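Long-range contact in pectinesterase 1 (Solanum lycopersicum, PDB 1XG2), which removes methyl esters from cell-wall pectin, hydrolysing methyl-esterified polygalacturonate to free acid and methanol, and may prepare fruit walls for softening: residues S234-L239 with P267-S272. Sequence-based numbering, arbitrary orientation.
Sequences SYLGGL and PGAGTS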
loop_
_atom_site.group_PDB
_atom_site.type_symbol
_atom_site.label_atom_id
_atom_site.label_comp_id
_atom_site.label_asym_id
_atom_site.label_seq_id
_atom_site.Cartn_x
_atom_site.Cartn_y
_atom_site.Cartn_z
ATOM N N SER A 234 -5.268 -17.539 11.484
ATOM C CA SER A 234 -6.274 -16.551 11.844
ATOM C C SER A 234 -7.631 -17.202 12.079
ATOM O O SER A 234 -7.910 -18.311 11.601
ATOM C CB SER A 234 -6.409 -15.496 10.739
ATOM O OG SER A 234 -5.226 -14.730 10.597
ATOM N N TYR A 235 -8.459 -16.497 12.840
ATOM C CA TYR A 235 -9.836 -16.885 13.065
ATOM C C TYR A 235 -10.687 -16.250 11.992
ATOM O O TYR A 235 -10.637 -15.038 11.787
ATOM C CB TYR A 235 -10.306 -16.440 14.444
ATOM C CG TYR A 235 -11.782 -16.684 14.693
ATOM C CD1 TYR A 235 -12.216 -17.849 15.334
ATOM C CD2 TYR A 235 -12.750 -15.751 14.301
ATOM C CE1 TYR A 235 -13.571 -18.084 15.563
ATOM C CE2 TYR A 235 -14.113 -15.983 14.527
ATOM C CZ TYR A 235 -14.506 -17.147 15.170
ATOM O OH TYR A 235 -15.838 -17.387 15.399
ATOM N N LEU A 236 -11.465 -17.080 11.309
ATOM C CA LEU A 236 -12.399 -16.640 10.278
ATOM C C LEU A 236 -13.828 -16.919 10.741
ATOM O O LEU A 236 -14.195 -18.083 10.966
ATOM C CB LEU A 236 -12.127 -17.400 8.979
ATOM C CG LEU A 236 -11.005 -16.854 8.085
ATOM C CD1 LEU A 236 -9.733 -16.693 8.849
ATOM C CD2 LEU A 236 -10.778 -17.743 6.861
ATOM N N GLY A 237 -14.621 -15.860 10.892
ATOM C CA GLY A 237 -16.010 -15.975 11.299
ATOM C C GLY A 237 -16.870 -16.582 10.206
ATOM O O GLY A 237 -16.431 -16.746 9.067
ATOM N N GLY A 238 -18.111 -16.916 10.552
ATOM C CA GLY A 238 -19.044 -17.496 9.600
ATOM C C GLY A 238 -19.433 -16.562 8.469
ATOM O O GLY A 238 -20.016 -17.000 7.471
ATOM N N LEU A 239 -19.105 -15.276 8.597
ATOM C CA LEU A 239 -19.362 -14.318 7.527
ATOM C C LEU A 239 -18.620 -14.645 6.235
ATOM O O LEU A 239 -19.043 -14.220 5.147
ATOM C CB LEU A 239 -19.014 -12.894 7.972
ATOM C CG LEU A 239 -17.542 -12.453 7.881
ATOM C CD1 LEU A 239 -17.435 -10.948 7.959
ATOM C CD2 LEU A 239 -16.722 -13.104 8.961
ATOM N N PRO A 267 -15.458 -20.884 12.207
ATOM C CA PRO A 267 -16.557 -21.389 11.364
ATOM C C PRO A 267 -16.449 -21.055 9.875
ATOM O O PRO A 267 -17.094 -21.716 9.082
ATOM C CB PRO A 267 -17.815 -20.733 11.963
ATOM C CG PRO A 267 -17.414 -20.134 13.257
ATOM C CD PRO A 267 -15.928 -19.940 13.239
ATOM N N GLY A 268 -15.674 -20.042 9.499
ATOM C CA GLY A 268 -15.472 -19.719 8.100
ATOM C C GLY A 268 -14.171 -20.223 7.485
ATOM O O GLY A 268 -13.872 -19.880 6.349
ATOM N N ALA A 269 -13.414 -21.034 8.219
ATOM C CA ALA A 269 -12.063 -21.465 7.806
ATOM C C ALA A 269 -12.006 -22.728 6.936
ATOM O O ALA A 269 -10.954 -23.034 6.349
ATOM C CB ALA A 269 -11.191 -21.654 9.027
ATOM N N GLY A 270 -13.113 -23.466 6.867
ATOM C CA GLY A 270 -13.188 -24.654 6.019
ATOM C C GLY A 270 -12.927 -24.321 4.559
ATOM O O GLY A 270 -13.449 -23.326 4.041
ATOM N N THR A 271 -12.131 -25.151 3.889
ATOM C CA THR A 271 -11.703 -24.870 2.520
ATOM C C THR A 271 -12.264 -25.810 1.448
ATOM O O THR A 271 -11.917 -25.675 0.278
ATOM C CB THR A 271 -10.162 -24.871 2.427
ATOM O OG1 THR A 271 -9.638 -26.123 2.877
ATOM C CG2 THR A 271 -9.534 -23.848 3.375
ATOM N N SER A 272 -13.159 -26.725 1.821
ATOM C CA SER A 272 -13.638 -27.744 0.880
ATOM C C SER A 272 -14.546 -27.197 -0.221
ATOM O O SER A 272 -14.741 -27.857 -1.230
ATOM C CB SER A 272 -14.371 -28.850 1.632
ATOM O OG SER A 272 -15.647 -28.383 2.035
#
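Leu236 O is gripped from the 267-272 side by one hydrogen bond, donated by Gly268 N at 2.9 Å. The bond is fairly straight, 159° at the hydrogen, yet the donor sits 45° above the carbonyl plane and so misses the lone-pair direction. Pro267 N comes within 3.3 Å of Leu236 O but carries no hydrogen, so that approach is mere proximity. Gly268 CA also points a hydrogen at Gly237 O, a CA-H...O contact of 3.3 Å, and a side chain at Gly268 would clash with that oxygen. In the right-handed parallel beta-helix of this pectinesterase domain, 235-236 is the last strand of one parallel sheet; backbone bonds join Tyr235 and Gly237 to Cys200 and Ile202 on one edge and Ser234 and Leu236 to Asn265 on the other, so the next coil stacks on without a regular strand. Tyr235, with CG anti to the backbone N (chi1 174°), swings its phenol tip to Pro267, where OH lies 3.3 Å from Pro267 CD and the two rings cross obliquely. An alanine at Tyr235 would probably loosen the proline, since both the hydroxyl and the ring carbons that meet Pro267 CD would be gone. Leu236 points its CB toward the loop: CB meets Ala269 CB at 4.4 Å, and CD2 lies 3.8 Å from Gly268 O, an oxygen that accepts a hydrogen bond from Arg274 NH2.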